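Local coordinates for PfhB2 (Pasteurella multocida, PDB 6U8T), which is a toxin whose YopT domain is a cysteine protease that probably cleaves proteins of the host cell, at the interface of chains A and B. Sequence-based numbering; all coordinates share one arbitrary frame. Chains: chain A/B, PfhB2.

The interface of chains A and B. Residues chain A 41-42, 45, 62, 70; chain B 14, 16, 175, 181.
Helix 20-49 of chain A, which carries the presumed nucleophile A:Cys42 of this YopT-type papain-like protease, lays A:Trp45 against B:Phe175 and B:Glu181 on neighbouring strands 171-176 and 180-184 of chain B. A:Cys42 lies next to B:Phe175, so the contact runs beside the presumed active site and may join two halves of it across a two-fold, possibly domain-swapped dimer; whether this dimer is biological the structure alone does not show. The pyrrole ring of A:Trp45 stacks almost parallel on the B:Phe175 ring, centroids 4.2 Å apart, the side chains running past each other in opposite directions. B:Phe175 CB lies over the same indole, 3.5 Å from A:Trp45 CE2. The phenyl tip, B:Phe175 CZ, meets the methyl CG2 of A:Thr41 at 3.6 Å, and the ortho carbon B:Phe175 CD2 lies along the helix, 4.0 Å from the thiol sulfur SG of A:Cys42. B:Glu181 rises extended from its strand, CG anti to the backbone N (chi1 -171°), and offers one carboxylate oxygen to two donors. A:Trp45 NE1 gives B:Glu181 OE1 a nearly straight hydrogen bond of 2.9 Å within the indole plane, and the phenol OH of A:Tyr62 gives the same OE1 one of 2.6 Å. The donors arrive from opposite faces of the carboxylate, both well tilted from its plane, and together would favour a charged B:Glu181. The in-plane bond to NE1 helps set how the indole is turned. A:Tyr62 spreads its ring flat over B:Phe14, planes 6° apart and centroids 4.0 Å, a stack that holds the phenol ring, while A:Leu70 CD2 sits at the edge of A:Tyr62. Within chain B, the edge of B:Phe14 points into the face of the B:Tyr16 ring. B:Tyr16 reaches tip to tip toward the helix, its phenol OH 3.5 Å from the methyl CG2 of A:Thr41.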
ATOM      1  N   THR A  41      14.003  -8.851 -13.931  1.00 41.68           N
ATOM      2  CA  THR A  41      13.689  -8.762 -15.380  1.00 42.66           C
ATOM      3  C   THR A  41      14.278  -7.473 -15.950  1.00 42.98           C
ATOM      4  O   THR A  41      14.918  -7.565 -17.022  1.00 45.34           O
ATOM      5  CB  THR A  41      12.195  -8.785 -15.698  1.00 41.61           C
ATOM      6  OG1 THR A  41      11.658  -9.985 -15.151  1.00 41.58           O
ATOM      7  CG2 THR A  41      11.951  -8.752 -17.191  1.00 43.03           C
ATOM      8  N   CYS A  42      14.079  -6.337 -15.270  1.00 41.18           N
ATOM      9  CA  CYS A  42      14.646  -5.023 -15.677  1.00 41.10           C
ATOM     10  C   CYS A  42      16.186  -5.112 -15.725  1.00 42.44           C
ATOM     11  O   CYS A  42      16.766  -4.606 -16.685  1.00 43.48           O
ATOM     12  CB  CYS A  42      14.144  -3.908 -14.769  1.00 39.14           C
ATOM     13  SG  CYS A  42      12.428  -3.439 -15.140  0.97 37.88           S
ATOM     14  N   TRP A  45      16.986  -7.060 -18.911  1.00 48.27           N
ATOM     15  CA  TRP A  45      16.677  -6.135 -20.033  1.00 48.82           C
ATOM     16  C   TRP A  45      17.805  -5.115 -20.195  1.00 50.10           C
ATOM     17  O   TRP A  45      18.247  -4.896 -21.331  1.00 51.48           O
ATOM     18  CB  TRP A  45      15.341  -5.442 -19.783  1.00 46.85           C
ATOM     19  CG  TRP A  45      14.833  -4.607 -20.915  1.00 47.17           C
ATOM     20  CD1 TRP A  45      14.056  -5.030 -21.958  1.00 48.01           C
ATOM     21  CD2 TRP A  45      15.025  -3.194 -21.112  1.00 46.72           C
ATOM     22  NE1 TRP A  45      13.747  -3.979 -22.777  1.00 47.78           N
ATOM     23  CE2 TRP A  45      14.308  -2.840 -22.278  1.00 46.95           C
ATOM     24  CE3 TRP A  45      15.733  -2.193 -20.437  1.00 46.07           C
ATOM     25  CZ2 TRP A  45      14.274  -1.541 -22.769  1.00 46.88           C
ATOM     26  CZ3 TRP A  45      15.709  -0.906 -20.930  1.00 45.77           C
ATOM     27  CH2 TRP A  45      14.992  -0.591 -22.084  1.00 46.32           C
ATOM     28  N   TYR A  62      13.141 -12.002 -26.061  1.00109.70           N
ATOM     29  CA  TYR A  62      11.769 -12.401 -26.346  1.00104.31           C
ATOM     30  C   TYR A  62      11.762 -13.652 -27.234  1.00108.66           C
ATOM     31  O   TYR A  62      12.550 -13.706 -28.199  1.00107.16           O
ATOM     32  CB  TYR A  62      11.011 -11.234 -26.993  1.00 96.32           C
ATOM     33  CG  TYR A  62      11.131  -9.929 -26.243  1.00 92.18           C
ATOM     34  CD1 TYR A  62      10.923  -9.875 -24.872  1.00 89.59           C
ATOM     35  CD2 TYR A  62      11.438  -8.745 -26.896  1.00 88.09           C
ATOM     36  CE1 TYR A  62      11.027  -8.689 -24.164  1.00 83.12           C
ATOM     37  CE2 TYR A  62      11.545  -7.547 -26.207  1.00 84.42           C
ATOM     38  CZ  TYR A  62      11.339  -7.522 -24.838  1.00 82.37           C
ATOM     39  OH  TYR A  62      11.438  -6.359 -24.140  1.00 77.54           O
ATOM     40  N   LEU A  70       9.166 -14.541 -22.631  1.00 96.92           N
ATOM     41  CA  LEU A  70      10.652 -14.444 -22.643  1.00 93.03           C
ATOM     42  C   LEU A  70      11.205 -15.820 -23.040  1.00 94.69           C
ATOM     43  O   LEU A  70      10.464 -16.815 -22.914  1.00103.68           O
ATOM     44  CB  LEU A  70      11.143 -13.992 -21.257  1.00 85.84           C
ATOM     45  CG  LEU A  70      10.547 -12.668 -20.728  1.00 80.60           C
ATOM     46  CD1 LEU A  70      11.137 -12.237 -19.402  1.00 74.79           C
ATOM     47  CD2 LEU A  70      10.682 -11.533 -21.737  1.00 80.93           C
TER
ATOM     48  N   PHE B  14       6.778  -5.114 -27.537  1.00 60.74           N
ATOM     49  CA  PHE B  14       6.535  -6.393 -26.822  1.00 58.91           C
ATOM     50  C   PHE B  14       5.370  -6.197 -25.863  1.00 57.27           C
ATOM     51  O   PHE B  14       5.274  -5.156 -25.210  1.00 55.54           O
ATOM     52  CB  PHE B  14       7.777  -6.878 -26.074  1.00 58.38           C
ATOM     53  CG  PHE B  14       7.582  -8.192 -25.359  1.00 57.56           C
ATOM     54  CD1 PHE B  14       7.580  -9.382 -26.068  1.00 57.97           C
ATOM     55  CD2 PHE B  14       7.379  -8.244 -23.983  1.00 55.24           C
ATOM     56  CE1 PHE B  14       7.407 -10.600 -25.425  1.00 57.16           C
ATOM     57  CE2 PHE B  14       7.199  -9.462 -23.345  1.00 53.83           C
ATOM     58  CZ  PHE B  14       7.229 -10.636 -24.062  1.00 56.11           C
ATOM     59  N   TYR B  16       3.273  -8.509 -22.876  1.00 54.75           N
ATOM     60  CA  TYR B  16       3.200  -9.760 -22.080  1.00 56.42           C
ATOM     61  C   TYR B  16       1.806 -10.359 -22.268  1.00 58.70           C
ATOM     62  O   TYR B  16       0.799  -9.651 -22.075  1.00 58.71           O
ATOM     63  CB  TYR B  16       3.461  -9.538 -20.588  1.00 51.49           C
ATOM     64  CG  TYR B  16       4.908  -9.457 -20.166  1.00 50.77           C
ATOM     65  CD1 TYR B  16       5.581  -8.253 -20.197  1.00 49.72           C
ATOM     66  CD2 TYR B  16       5.567 -10.543 -19.615  1.00 51.08           C
ATOM     67  CE1 TYR B  16       6.889  -8.143 -19.765  1.00 51.59           C
ATOM     68  CE2 TYR B  16       6.868 -10.448 -19.159  1.00 50.96           C
ATOM     69  CZ  TYR B  16       7.542  -9.240 -19.236  1.00 53.10           C
ATOM     70  OH  TYR B  16       8.830  -9.106 -18.790  1.00 50.18           O
ATOM     71  N   PHE B 175      10.441   0.151 -20.638  1.00 42.44           N
ATOM     72  CA  PHE B 175      10.131  -1.276 -20.392  1.00 41.50           C
ATOM     73  C   PHE B 175       9.536  -1.418 -18.999  1.00 38.92           C
ATOM     74  O   PHE B 175      10.170  -0.995 -18.010  1.00 37.79           O
ATOM     75  CB  PHE B 175      11.367  -2.163 -20.585  1.00 43.24           C
ATOM     76  CG  PHE B 175      11.123  -3.601 -20.206  1.00 43.34           C
ATOM     77  CD1 PHE B 175      10.395  -4.447 -21.030  1.00 43.84           C
ATOM     78  CD2 PHE B 175      11.583  -4.097 -18.993  1.00 42.40           C
ATOM     79  CE1 PHE B 175      10.144  -5.758 -20.656  1.00 43.44           C
ATOM     80  CE2 PHE B 175      11.334  -5.415 -18.632  1.00 41.72           C
ATOM     81  CZ  PHE B 175      10.627  -6.243 -19.465  1.00 42.03           C
ATOM     82  N   GLU B 181       7.290  -3.643 -23.612  1.00 49.54           N
ATOM     83  CA  GLU B 181       8.263  -2.672 -24.144  1.00 51.13           C
ATOM     84  C   GLU B 181       7.561  -1.746 -25.126  1.00 52.35           C
ATOM     85  O   GLU B 181       6.807  -2.198 -25.985  1.00 55.13           O
ATOM     86  CB  GLU B 181       9.422  -3.437 -24.760  1.00 53.43           C
ATOM     87  CG  GLU B 181      10.577  -2.542 -25.154  1.00 56.43           C
ATOM     88  CD  GLU B 181      11.664  -3.278 -25.903  1.00 58.46           C
ATOM     89  OE1 GLU B 181      12.287  -4.153 -25.299  1.00 57.34           O
ATOM     90  OE2 GLU B 181      11.838  -2.996 -27.095  1.00 63.85           O
TER